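Local coordinates for ABC transporter periplasmic-binding protein YtfQ (Mycobacterium smegmatis, PDB 6HB0) that probably binds a sugar, most likely L-arabinofuranose, outside the membrane and hands it to an ABC transporter for import, at residues Q152-T157 with F212-D217; V92-K97 with T115-T120; P147-Q152 with K180-Q185; K63-I68 with T87-V92. All blocks are in the same frame, centred on the assembly; numbering follows the deposited sequence.

Contact 1: Q152-T157 with F212-D217; sequences QLEGTT and FAQNDD
Gln152 and Gln214 join their side-chain amides where the parallel strands 148-154 and 210-213 run out at their C-terminal ends. NE2 of Gln214 donates to OE1 of Gln152 over 2.9 Å; the acceptor lies in the amide plane of Gln214, while the two amides are turned 70° against each other. The second end of the Gln214 amide is engaged too: its OE1 takes the backbone N-H of Gly155 at 2.7 Å in a nearly straight bond (170° at the hydrogen) that arrives from above the carbonyl plane. With CG anti to the carbonyl carbon (chi1 -72°), the Gln214 CG sits 3.4 Å from Leu153 O. Behind this tight group the sheet continues with Leu153 N to Phe212 O at 2.9 Å and Gln214 N to Leu153 O at 3.1 Å. On the Gln152 face, OE1 also approaches the edge of the Phe212 ring, 3.3 Å from CE2, and that ring stacks on Phe169 of helix 160-173.

The rest is looser. On the other face Leu153 CD1 stands 4.4 Å from Ala213 CB. Glu154, partly exposed, touches Gln214 through CB, while its OE2 makes a salt bridge to Lys166 and a hydrogen bond to Ser184 OG. Beyond Gly155 the chains part; Asn215 caps helix 216-228, and Asp216 and Asp217 bind a zinc ion.

Because one amide gives through NE2 and accepts through OE1, its rotation is fixed, and a single buried side chain extends the sheet's bonding past the last backbone pair to the loop at Gly155.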
loop_
_atom_site.group_PDB
_atom_site.type_symbol
_atom_site.label_atom_id
_atom_site.label_comp_id
_atom_site.label_asym_id
_atom_site.label_seq_id
_atom_site.Cartn_x
_atom_site.Cartn_y
_atom_site.Cartn_z
ATOM N N GLN A 152 -8.220 12.396 -13.341
ATOM C CA GLN A 152 -7.338 11.544 -12.588
ATOM C C GLN A 152 -5.969 12.148 -12.407
ATOM O O GLN A 152 -5.287 12.524 -13.372
ATOM C CB GLN A 152 -7.242 10.183 -13.272
ATOM C CG GLN A 152 -6.308 9.198 -12.569
ATOM C CD GLN A 152 -6.459 7.732 -13.000
ATOM O OE1 GLN A 152 -5.884 6.837 -12.370
ATOM N NE2 GLN A 152 -7.166 7.494 -14.092
ATOM N N LEU A 153 -5.552 12.240 -11.165
ATOM C CA LEU A 153 -4.192 12.697 -10.828
ATOM C C LEU A 153 -3.383 11.431 -10.628
ATOM O O LEU A 153 -3.591 10.682 -9.659
ATOM C CB LEU A 153 -4.230 13.557 -9.577
ATOM C CG LEU A 153 -5.077 14.827 -9.662
ATOM C CD1 LEU A 153 -5.214 15.479 -8.287
ATOM C CD2 LEU A 153 -4.428 15.810 -10.615
ATOM N N GLU A 154 -2.492 11.137 -11.588
ATOM C CA GLU A 154 -1.714 9.947 -11.532
ATOM C C GLU A 154 -0.428 10.160 -10.763
ATOM O O GLU A 154 0.100 11.277 -10.707
ATOM C CB GLU A 154 -1.306 9.500 -12.929
ATOM C CG GLU A 154 -2.433 9.356 -13.894
ATOM C CD GLU A 154 -1.913 9.142 -15.327
ATOM O OE1 GLU A 154 -0.735 8.752 -15.512
ATOM O OE2 GLU A 154 -2.713 9.319 -16.260
ATOM N N GLY A 155 0.074 9.068 -10.204
ATOM C CA GLY A 155 1.375 9.038 -9.599
ATOM C C GLY A 155 2.496 9.164 -10.654
ATOM O O GLY A 155 2.267 9.285 -11.852
ATOM N N THR A 156 3.721 9.177 -10.174
ATOM C CA THR A 156 4.880 9.254 -11.054
ATOM C C THR A 156 4.831 8.308 -12.201
ATOM O O THR A 156 4.568 7.128 -11.991
ATOM C CB THR A 156 6.139 9.034 -10.218
ATOM O OG1 THR A 156 6.157 10.071 -9.263
ATOM C CG2 THR A 156 7.415 9.102 -11.065
ATOM N N THR A 157 5.089 8.812 -13.412
ATOM C CA THR A 157 5.018 7.985 -14.608
ATOM C C THR A 157 5.877 6.731 -14.502
ATOM O O THR A 157 7.056 6.774 -14.146
ATOM C CB THR A 157 5.482 8.770 -15.842
ATOM O OG1 THR A 157 4.707 9.951 -15.965
ATOM C CG2 THR A 157 5.286 7.945 -17.085
ATOM N N PHE A 212 -10.115 11.573 -9.026
ATOM C CA PHE A 212 -9.490 10.426 -8.452
ATOM C C PHE A 212 -8.003 10.753 -8.304
ATOM O O PHE A 212 -7.295 10.983 -9.277
ATOM C CB PHE A 212 -9.675 9.203 -9.310
ATOM C CG PHE A 212 -8.819 8.042 -8.885
ATOM C CD1 PHE A 212 -8.774 7.658 -7.560
ATOM C CD2 PHE A 212 -8.046 7.350 -9.793
ATOM C CE1 PHE A 212 -7.994 6.583 -7.146
ATOM C CE2 PHE A 212 -7.277 6.285 -9.387
ATOM C CZ PHE A 212 -7.245 5.905 -8.057
ATOM N N ALA A 213 -7.573 10.834 -7.065
ATOM C CA ALA A 213 -6.177 11.152 -6.713
ATOM C C ALA A 213 -5.510 9.863 -6.273
ATOM O O ALA A 213 -5.946 9.228 -5.320
ATOM C CB ALA A 213 -6.157 12.135 -5.590
ATOM N N GLN A 214 -4.471 9.465 -6.978
ATOM C CA GLN A 214 -3.814 8.210 -6.686
ATOM C C GLN A 214 -2.987 8.234 -5.399
ATOM O O GLN A 214 -2.469 7.196 -5.035
ATOM C CB GLN A 214 -2.906 7.788 -7.839
ATOM C CG GLN A 214 -3.643 7.338 -9.034
ATOM C CD GLN A 214 -2.708 6.865 -10.112
ATOM O OE1 GLN A 214 -1.490 6.835 -9.916
ATOM N NE2 GLN A 214 -3.270 6.507 -11.282
ATOM N N ASN A 215 -2.852 9.374 -4.732
ATOM C CA ASN A 215 -2.420 9.401 -3.335
ATOM C C ASN A 215 -3.004 10.601 -2.609
ATOM O O ASN A 215 -3.619 11.482 -3.225
ATOM C CB ASN A 215 -0.878 9.286 -3.156
ATOM C CG ASN A 215 -0.153 10.591 -3.321
ATOM O OD1 ASN A 215 -0.647 11.524 -3.978
ATOM N ND2 ASN A 215 1.051 10.668 -2.737
ATOM N N ASP A 216 -2.806 10.638 -1.286
ATOM C CA ASP A 216 -3.372 11.675 -0.450
ATOM C C ASP A 216 -2.794 13.042 -0.794
ATOM O O ASP A 216 -3.530 13.997 -0.874
ATOM C CB ASP A 216 -3.209 11.377 1.069
ATOM C CG ASP A 216 -1.739 11.399 1.560
ATOM O OD1 ASP A 216 -0.825 11.033 0.775
ATOM O OD2 ASP A 216 -1.502 11.747 2.746
ATOM N N ASP A 217 -1.491 13.137 -1.001
ATOM C CA ASP A 217 -0.878 14.451 -1.256
ATOM C C ASP A 217 -1.431 15.153 -2.493
ATOM O O ASP A 217 -1.744 16.315 -2.442
ATOM C CB ASP A 217 0.631 14.350 -1.337
ATOM C CG ASP A 217 1.259 13.903 -0.014
ATOM O OD1 ASP A 217 0.822 14.376 1.079
ATOM O OD2 ASP A 217 2.171 13.081 -0.106
#

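Contact 2: V92-K97 with T115-T120; sequences VLQETK and TDVYKT
A water molecule bridges Leu93 and Val117, donating to Leu93 O at 2.7 Å and to Val117 O at 2.6 Å, and so links helix 90-98 to the loop that joins strands 103-106 and 120-122 in a Rossmann-like lobe. Thr96 OG1 also lies next to this water, although the modelled separation is too short to be trusted in detail. Leu93 O also accepts the helical N-H of Lys97. Beside the water the contact is apolar. Leu93 and Val117 cross at about a right angle, CB to CB at 3.8 Å, and Leu93 CD2 lies 3.8 Å from Val117 O. Val117 is the hub of the loop's share: its CB and both methyls lie against Leu93, and CG1 also reaches Gln94.

Towards solvent the packing thins. Lys97 reaches the loop with its aliphatic part, CE 3.6 Å from Asp116 O; its NZ stays 6.9 Å from Asp116 OD2, so opposite charges are near without forming a salt bridge. Gln94 starts away from the loop, but its chain bends at chi2 (-66°), and its amide returns to hydrogen-bond Asp114, leaving NE2 of Gln94 3.4 Å from Val117 CG1.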
loop_
_atom_site.group_PDB
_atom_site.type_symbol
_atom_site.label_atom_id
_atom_site.label_comp_id
_atom_site.label_asym_id
_atom_site.label_seq_id
_atom_site.Cartn_x
_atom_site.Cartn_y
_atom_site.Cartn_z
ATOM N N VAL A 92 20.412 -17.128 -5.154
ATOM C CA VAL A 92 20.427 -17.157 -3.701
ATOM C C VAL A 92 19.249 -17.964 -3.086
ATOM O O VAL A 92 19.375 -18.620 -2.031
ATOM C CB VAL A 92 20.563 -15.758 -3.121
ATOM C CG1 VAL A 92 19.257 -14.985 -3.139
ATOM C CG2 VAL A 92 21.048 -15.833 -1.685
ATOM N N LEU A 93 18.119 -17.956 -3.759
ATOM C CA LEU A 93 16.975 -18.774 -3.365
ATOM C C LEU A 93 17.236 -20.280 -3.528
ATOM O O LEU A 93 16.688 -21.079 -2.785
ATOM C CB LEU A 93 15.733 -18.353 -4.123
ATOM C CG LEU A 93 15.195 -16.955 -3.714
ATOM C CD1 LEU A 93 13.950 -16.577 -4.491
ATOM C CD2 LEU A 93 14.938 -16.802 -2.246
ATOM N N GLN A 94 18.076 -20.670 -4.480
ATOM C CA GLN A 94 18.544 -22.052 -4.539
ATOM C C GLN A 94 19.395 -22.400 -3.367
ATOM O O GLN A 94 19.266 -23.523 -2.842
ATOM C CB GLN A 94 19.283 -22.378 -5.839
ATOM C CG GLN A 94 18.339 -22.458 -7.033
ATOM C CD GLN A 94 17.351 -23.621 -6.952
ATOM O OE1 GLN A 94 17.681 -24.688 -6.486
ATOM N NE2 GLN A 94 16.144 -23.409 -7.458
ATOM N N GLU A 95 20.224 -21.456 -2.928
ATOM C CA GLU A 95 21.043 -21.650 -1.725
ATOM C C GLU A 95 20.191 -21.788 -0.454
ATOM O O GLU A 95 20.535 -22.589 0.460
ATOM C CB GLU A 95 22.091 -20.551 -1.562
ATOM C CG GLU A 95 23.137 -20.531 -2.671
ATOM C CD GLU A 95 23.913 -19.208 -2.791
ATOM O OE1 GLU A 95 24.118 -18.513 -1.776
ATOM O OE2 GLU A 95 24.366 -18.874 -3.912
ATOM N N THR A 96 19.089 -21.042 -0.361
ATOM C CA THR A 96 18.226 -21.224 0.799
ATOM C C THR A 96 17.525 -22.575 0.728
ATOM O O THR A 96 17.402 -23.285 1.720
ATOM C CB THR A 96 17.205 -20.086 0.985
ATOM O OG1 THR A 96 16.457 -19.906 -0.219
ATOM C CG2 THR A 96 17.925 -18.825 1.279
ATOM N N LYS A 97 17.059 -22.941 -0.442
ATOM C CA LYS A 97 16.356 -24.176 -0.596
ATOM C C LYS A 97 17.312 -25.328 -0.282
ATOM O O LYS A 97 16.947 -26.233 0.464
ATOM C CB LYS A 97 15.789 -24.265 -1.987
ATOM C CG LYS A 97 15.272 -25.612 -2.423
ATOM C CD LYS A 97 14.732 -25.463 -3.843
ATOM C CE LYS A 97 13.453 -26.214 -4.097
ATOM N NZ LYS A 97 13.804 -27.645 -4.299
ATOM N N THR A 115 10.885 -23.059 -9.722
ATOM C CA THR A 115 9.643 -23.464 -9.056
ATOM C C THR A 115 9.909 -23.601 -7.559
ATOM O O THR A 115 10.969 -24.100 -7.120
ATOM C CB THR A 115 9.098 -24.797 -9.620
ATOM O OG1 THR A 115 10.168 -25.744 -9.686
ATOM C CG2 THR A 115 8.514 -24.603 -11.003
ATOM N N ASP A 116 8.948 -23.138 -6.765
ATOM C CA ASP A 116 8.968 -23.358 -5.307
ATOM C C ASP A 116 10.309 -22.878 -4.704
ATOM O O ASP A 116 11.027 -23.618 -3.983
ATOM C CB ASP A 116 8.708 -24.834 -4.975
ATOM C CG ASP A 116 7.296 -25.329 -5.418
ATOM O OD1 ASP A 116 6.356 -24.515 -5.655
ATOM O OD2 ASP A 116 7.141 -26.569 -5.518
ATOM N N VAL A 117 10.683 -21.656 -5.051
ATOM C CA VAL A 117 11.881 -21.051 -4.405
ATOM C C VAL A 117 11.516 -20.140 -3.219
ATOM O O VAL A 117 12.401 -19.659 -2.460
ATOM C CB VAL A 117 12.831 -20.361 -5.425
ATOM C CG1 VAL A 117 13.738 -21.410 -6.061
ATOM C CG2 VAL A 117 12.053 -19.589 -6.457
ATOM N N TYR A 118 10.224 -19.877 -3.042
ATOM C CA TYR A 118 9.773 -19.234 -1.806
ATOM C C TYR A 118 8.419 -19.797 -1.460
ATOM O O TYR A 118 7.751 -20.353 -2.299
ATOM C CB TYR A 118 9.758 -17.689 -1.938
ATOM C CG TYR A 118 8.797 -17.180 -2.973
ATOM C CD1 TYR A 118 9.172 -17.025 -4.334
ATOM C CD2 TYR A 118 7.509 -16.879 -2.607
ATOM C CE1 TYR A 118 8.244 -16.563 -5.272
ATOM C CE2 TYR A 118 6.585 -16.415 -3.529
ATOM C CZ TYR A 118 6.945 -16.260 -4.852
ATOM O OH TYR A 118 5.953 -15.796 -5.689
ATOM N N LYS A 119 8.029 -19.652 -0.213
ATOM C CA LYS A 119 6.791 -20.269 0.267
ATOM C C LYS A 119 5.612 -19.356 0.029
ATOM O O LYS A 119 4.566 -19.789 -0.362
ATOM C CB LYS A 119 6.902 -20.521 1.773
ATOM C CG LYS A 119 7.896 -21.589 2.176
ATOM C CD LYS A 119 7.775 -22.866 1.371
ATOM C CE LYS A 119 8.477 -24.002 2.079
ATOM N NZ LYS A 119 8.591 -25.196 1.215
ATOM N N THR A 120 5.790 -18.073 0.283
ATOM C CA THR A 120 4.691 -17.147 0.163
ATOM C C THR A 120 5.153 -15.730 0.020
ATOM O O THR A 120 6.290 -15.385 0.370
ATOM C CB THR A 120 3.623 -17.281 1.332
ATOM O OG1 THR A 120 2.417 -16.643 0.911
ATOM C CG2 THR A 120 4.054 -16.665 2.622
HETATM O O HOH W 1 14.453 -20.829 -1.262
#

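Contact 3: P147-Q152 with K180-Q185; sequences PVNIVQ and KIVASQ
Strands 148-154 and 179-186 are the two strands of a beta-alpha-beta unit whose crossover is helix 160-173, and the contact between them shows how parallel pairing absorbs an extra residue. The axes of the two short segments lie 43° apart. Pairing begins regularly: Lys180 N donates to Val148 O at 2.9 Å, Ile150 N to Lys180 O at 2.8 Å, and Val182 N to Ile150 O at 2.8 Å. Two residues, Val182 and Ala183, then stand opposite the single Val151, a beta bulge, and Ala183 N is buried without a partner. Pairing resumes as Gln152 N reaches Ala183 O at 2.9 Å and Gln185 N reaches Gln152 O.

At the bulge Val182 uses both methyls: CG1 lies 3.5 Å from Asn149 OD1, the two side chains crossing at about a right angle, while CG2 meets Val151 CG1 at 3.9 Å. Asn149 secures its ND2 on Gln207 O. Val151 and Ala183 share this face, where Phe201 of helix 191-204 covers them.

Ile150, Ile181, Gln152 and Ser184 point to the other face, under helix 160-173. There Ser184 OG rests 3.4 Å from Gln152 CB; OG is anti to its backbone N (chi1 -163°) and hydrogen-bonds Glu154. Ile181 CD1 packs on the NE2 end of Gln152, whose OE1 is taken by Gln214 NE2.

A strand pair flanked by helices on both faces, with 179-186 outermost and 148-154 next to 210-213, is typical of the 2-1-3-4-5 sheet order in a lobe of type I periplasmic binding proteins.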
loop_
_atom_site.group_PDB
_atom_site.type_symbol
_atom_site.label_atom_id
_atom_site.label_comp_id
_atom_site.label_asym_id
_atom_site.label_seq_id
_atom_site.Cartn_x
_atom_site.Cartn_y
_atom_site.Cartn_z
ATOM N N PRO A 147 -23.719 13.103 -17.774
ATOM C CA PRO A 147 -22.442 12.410 -17.835
ATOM C C PRO A 147 -21.612 12.644 -16.562
ATOM O O PRO A 147 -21.735 13.714 -15.914
ATOM C CB PRO A 147 -21.758 13.045 -19.054
ATOM C CG PRO A 147 -22.858 13.628 -19.865
ATOM C CD PRO A 147 -23.857 14.096 -18.860
ATOM N N VAL A 148 -20.794 11.656 -16.184
ATOM C CA VAL A 148 -19.924 11.828 -15.006
ATOM C C VAL A 148 -18.469 11.972 -15.454
ATOM O O VAL A 148 -17.852 11.021 -15.923
ATOM C CB VAL A 148 -20.121 10.717 -13.990
ATOM C CG1 VAL A 148 -19.222 10.929 -12.772
ATOM C CG2 VAL A 148 -21.584 10.707 -13.539
ATOM N N ASN A 149 -17.966 13.199 -15.354
ATOM C CA ASN A 149 -16.627 13.494 -15.823
ATOM C C ASN A 149 -15.619 13.363 -14.685
ATOM O O ASN A 149 -15.691 14.083 -13.689
ATOM C CB ASN A 149 -16.588 14.872 -16.443
ATOM C CG ASN A 149 -17.337 14.931 -17.794
ATOM O OD1 ASN A 149 -17.638 13.941 -18.404
ATOM N ND2 ASN A 149 -17.573 16.104 -18.247
ATOM N N ILE A 150 -14.711 12.427 -14.859
ATOM C CA ILE A 150 -13.705 12.108 -13.859
ATOM C C ILE A 150 -12.383 12.666 -14.361
ATOM O O ILE A 150 -12.058 12.500 -15.530
ATOM C CB ILE A 150 -13.551 10.592 -13.709
ATOM C CG1 ILE A 150 -14.873 9.962 -13.266
ATOM C CG2 ILE A 150 -12.454 10.261 -12.685
ATOM C CD1 ILE A 150 -14.885 8.448 -13.426
ATOM N N VAL A 151 -11.646 13.347 -13.490
ATOM C CA VAL A 151 -10.256 13.623 -13.793
ATOM C C VAL A 151 -9.372 12.829 -12.848
ATOM O O VAL A 151 -9.740 12.593 -11.711
ATOM C CB VAL A 151 -9.942 15.103 -13.776
ATOM C CG1 VAL A 151 -10.841 15.828 -14.796
ATOM C CG2 VAL A 151 -9.990 15.713 -12.379
ATOM N N GLN A 152 -8.220 12.396 -13.341
ATOM C CA GLN A 152 -7.338 11.544 -12.588
ATOM C C GLN A 152 -5.969 12.148 -12.407
ATOM O O GLN A 152 -5.287 12.524 -13.372
ATOM C CB GLN A 152 -7.242 10.183 -13.272
ATOM C CG GLN A 152 -6.308 9.198 -12.569
ATOM C CD GLN A 152 -6.459 7.732 -13.000
ATOM O OE1 GLN A 152 -5.884 6.837 -12.370
ATOM N NE2 GLN A 152 -7.166 7.494 -14.092
ATOM N N LYS A 180 -16.760 8.678 -17.278
ATOM C CA LYS A 180 -15.695 8.860 -18.251
ATOM C C LYS A 180 -14.529 9.619 -17.659
ATOM O O LYS A 180 -14.688 10.672 -17.064
ATOM C CB LYS A 180 -16.238 9.607 -19.465
ATOM C CG LYS A 180 -16.607 8.640 -20.576
ATOM C CD LYS A 180 -17.717 9.147 -21.471
ATOM C CE LYS A 180 -17.834 8.219 -22.676
ATOM N NZ LYS A 180 -18.959 8.665 -23.531
ATOM N N ILE A 181 -13.345 9.086 -17.854
ATOM C CA ILE A 181 -12.176 9.832 -17.509
ATOM C C ILE A 181 -11.873 10.854 -18.624
ATOM O O ILE A 181 -11.471 10.463 -19.702
ATOM C CB ILE A 181 -11.004 8.908 -17.304
ATOM C CG1 ILE A 181 -11.310 7.954 -16.125
ATOM C CG2 ILE A 181 -9.736 9.749 -17.059
ATOM C CD1 ILE A 181 -10.360 6.780 -16.080
ATOM N N VAL A 182 -12.039 12.133 -18.328
ATOM C CA VAL A 182 -11.893 13.176 -19.361
ATOM C C VAL A 182 -10.508 13.811 -19.335
ATOM O O VAL A 182 -10.145 14.538 -20.236
ATOM C CB VAL A 182 -13.015 14.252 -19.292
ATOM C CG1 VAL A 182 -14.368 13.624 -19.615
ATOM C CG2 VAL A 182 -13.033 14.978 -17.956
ATOM N N ALA A 183 -9.745 13.586 -18.280
ATOM C CA ALA A 183 -8.341 14.030 -18.251
ATOM C C ALA A 183 -7.602 13.201 -17.228
ATOM O O ALA A 183 -8.189 12.811 -16.210
ATOM C CB ALA A 183 -8.244 15.499 -17.905
ATOM N N SER A 184 -6.333 12.915 -17.515
ATOM C CA SER A 184 -5.525 12.057 -16.684
ATOM C C SER A 184 -4.072 12.475 -16.877
ATOM O O SER A 184 -3.589 12.533 -17.997
ATOM C CB SER A 184 -5.729 10.622 -17.049
ATOM O OG SER A 184 -5.268 9.767 -16.011
ATOM N N GLN A 185 -3.411 12.879 -15.796
ATOM C CA GLN A 185 -2.069 13.412 -15.909
ATOM C C GLN A 185 -1.306 13.183 -14.608
ATOM O O GLN A 185 -1.898 13.224 -13.544
ATOM C CB GLN A 185 -2.165 14.898 -16.237
ATOM C CG GLN A 185 -0.842 15.594 -16.415
ATOM C CD GLN A 185 -0.983 16.976 -17.009
ATOM O OE1 GLN A 185 -1.933 17.248 -17.737
ATOM N NE2 GLN A 185 -0.044 17.863 -16.685
#

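Contact 4: K63-I68 with T87-V92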
loop_
_atom_site.group_PDB
_atom_site.type_symbol
_atom_site.label_atom_id
_atom_site.label_comp_id
_atom_site.label_asym_id
_atom_site.label_seq_id
_atom_site.Cartn_x
_atom_site.Cartn_y
_atom_site.Cartn_z
ATOM N N LYS A 63 23.958 -6.473 -1.436
ATOM C CA LYS A 63 23.949 -6.460 0.014
ATOM C C LYS A 63 22.746 -7.229 0.615
ATOM O O LYS A 63 22.860 -7.840 1.646
ATOM C CB LYS A 63 23.954 -5.008 0.466
ATOM C CG LYS A 63 24.267 -4.844 1.948
ATOM C CD LYS A 63 25.296 -3.743 2.238
ATOM C CE LYS A 63 25.466 -3.524 3.743
ATOM N NZ LYS A 63 25.834 -2.111 4.053
ATOM N N GLN A 64 21.577 -7.211 -0.041
ATOM C CA GLN A 64 20.491 -8.096 0.375
ATOM C C GLN A 64 20.844 -9.562 0.169
ATOM O O GLN A 64 20.603 -10.392 1.017
ATOM C CB GLN A 64 19.225 -7.688 -0.367
ATOM C CG GLN A 64 17.948 -8.131 0.294
ATOM C CD GLN A 64 16.797 -7.217 -0.078
ATOM O OE1 GLN A 64 16.653 -6.871 -1.262
ATOM N NE2 GLN A 64 15.933 -6.902 0.895
ATOM N N ILE A 65 21.440 -9.895 -0.968
ATOM C CA ILE A 65 21.911 -11.232 -1.223
ATOM C C ILE A 65 22.951 -11.671 -0.172
ATOM O O ILE A 65 22.883 -12.813 0.306
ATOM C CB ILE A 65 22.442 -11.380 -2.661
ATOM C CG1 ILE A 65 21.271 -11.369 -3.642
ATOM C CG2 ILE A 65 23.267 -12.658 -2.852
ATOM C CD1 ILE A 65 21.671 -11.186 -5.106
ATOM N N SER A 66 23.858 -10.782 0.221
ATOM C CA SER A 66 24.816 -11.089 1.301
ATOM C C SER A 66 24.109 -11.332 2.635
ATOM O O SER A 66 24.431 -12.265 3.346
ATOM C CB SER A 66 25.832 -9.953 1.488
ATOM O OG SER A 66 26.587 -9.835 0.293
ATOM N N ALA A 67 23.137 -10.489 2.967
ATOM C CA ALA A 67 22.398 -10.696 4.212
ATOM C C ALA A 67 21.725 -12.089 4.206
ATOM O O ALA A 67 21.789 -12.829 5.176
ATOM C CB ALA A 67 21.420 -9.557 4.427
ATOM N N ILE A 68 21.136 -12.477 3.078
ATOM C CA ILE A 68 20.502 -13.789 2.993
ATOM C C ILE A 68 21.521 -14.911 3.206
ATOM O O ILE A 68 21.254 -15.873 3.942
ATOM C CB ILE A 68 19.724 -13.932 1.689
ATOM C CG1 ILE A 68 18.504 -12.996 1.738
ATOM C CG2 ILE A 68 19.265 -15.355 1.443
ATOM C CD1 ILE A 68 17.916 -12.731 0.363
ATOM N N THR A 87 13.873 -9.032 -9.665
ATOM C CA THR A 87 14.569 -10.086 -10.394
ATOM C C THR A 87 15.949 -10.350 -9.889
ATOM O O THR A 87 16.587 -9.498 -9.303
ATOM C CB THR A 87 14.768 -9.695 -11.900
ATOM O OG1 THR A 87 13.546 -9.196 -12.421
ATOM C CG2 THR A 87 15.147 -10.926 -12.717
ATOM N N GLY A 88 16.446 -11.543 -10.163
ATOM C CA GLY A 88 17.801 -11.898 -9.853
ATOM C C GLY A 88 17.995 -12.588 -8.518
ATOM O O GLY A 88 19.103 -12.639 -7.991
ATOM N N TRP A 89 16.925 -13.168 -7.991
ATOM C CA TRP A 89 16.991 -13.878 -6.739
ATOM C C TRP A 89 17.154 -15.375 -6.864
ATOM O O TRP A 89 17.350 -16.047 -5.840
ATOM C CB TRP A 89 15.735 -13.590 -5.909
ATOM C CG TRP A 89 15.505 -12.164 -5.715
ATOM C CD1 TRP A 89 14.600 -11.362 -6.368
ATOM C CD2 TRP A 89 16.240 -11.317 -4.848
ATOM N NE1 TRP A 89 14.742 -10.065 -5.942
ATOM C CE2 TRP A 89 15.738 -10.017 -5.006
ATOM C CE3 TRP A 89 17.250 -11.541 -3.913
ATOM C CZ2 TRP A 89 16.187 -8.966 -4.272
ATOM C CZ3 TRP A 89 17.731 -10.463 -3.206
ATOM C CH2 TRP A 89 17.183 -9.216 -3.373
ATOM N N ASP A 90 17.031 -15.933 -8.054
ATOM C CA ASP A 90 16.904 -17.393 -8.158
ATOM C C ASP A 90 18.102 -18.137 -7.604
ATOM O O ASP A 90 17.931 -19.168 -6.959
ATOM C CB ASP A 90 16.628 -17.848 -9.589
ATOM C CG ASP A 90 15.213 -17.594 -10.026
ATOM O OD1 ASP A 90 14.388 -17.090 -9.216
ATOM O OD2 ASP A 90 14.924 -17.879 -11.214
ATOM N N ALA A 91 19.303 -17.604 -7.815
ATOM C CA ALA A 91 20.519 -18.236 -7.328
ATOM C C ALA A 91 20.567 -18.272 -5.802
ATOM O O ALA A 91 20.764 -19.344 -5.213
ATOM C CB ALA A 91 21.741 -17.516 -7.835
ATOM N N VAL A 92 20.412 -17.128 -5.154
ATOM C CA VAL A 92 20.427 -17.157 -3.701
ATOM C C VAL A 92 19.249 -17.964 -3.086
ATOM O O VAL A 92 19.375 -18.620 -2.031
ATOM C CB VAL A 92 20.563 -15.758 -3.121
ATOM C CG1 VAL A 92 19.257 -14.985 -3.139
ATOM C CG2 VAL A 92 21.048 -15.833 -1.685
#
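Segment 63-68 of helix 61-73 passes the turn leading into helix 90-98, the backbones coming nearest at Ile65 and Val92, whose CA atoms are 6.6 Å apart. Val92 interlocks with two isoleucines: its CG2, anti to the backbone N, meets Ile68 CG2 at 3.6 Å and Ile65 CG2 at 4.0 Å. Ile68 crosses Val92 at about a right angle. The indole of Trp89 fills the other half of the contact with its six-membered ring. Ile65 CG1 touches CZ3 of Trp89 at 3.7 Å, and Ile68 CD1 comes to 4.2 Å from the same CZ3. Gln64 crosses the indole at about a right angle; its CB lies in the ring plane at the edge, while OE1 stands 3.2 Å from Trp89 CH2, amide and ring planes 68° apart.

Neither polar group spends its bonds on this contact. Gln64 NE2 donates to Ser82 O and Ala25 O, its OE1 accepts from Val84 N, and Trp89 NE1 donates to Val85 O. Phe81 of strand 78-81 meets the indole too.

No hydrogen bond joins the two segments, so they are held mainly by apolar packing, while Gln64 and Trp89 pin the Ser82-Val85 loop through their polar atoms.

In the fold
Followed from the N terminus, contact 4 comes first: it closes the loop through strand 78-81, setting helix 61-73 against the start of helix 90-98. Contact 2 takes up the same helix at Val92 and closes the next loop, through strand 103-106; the two stand in series and touch where Thr96 packs on Ile68. Both lie in the N-terminal lobe. Contacts 3 and 1 belong to the other lobe, about 36 Å or more from contact 2 between centres. Contact 3 closes the loop through helix 160-173, contact 1 the longer one that also takes in strand 179-186 and helix 191-204. They cross along the chain and share Gln152, because strand 148-154 lies between 179-186 and 210-213 in the sheet.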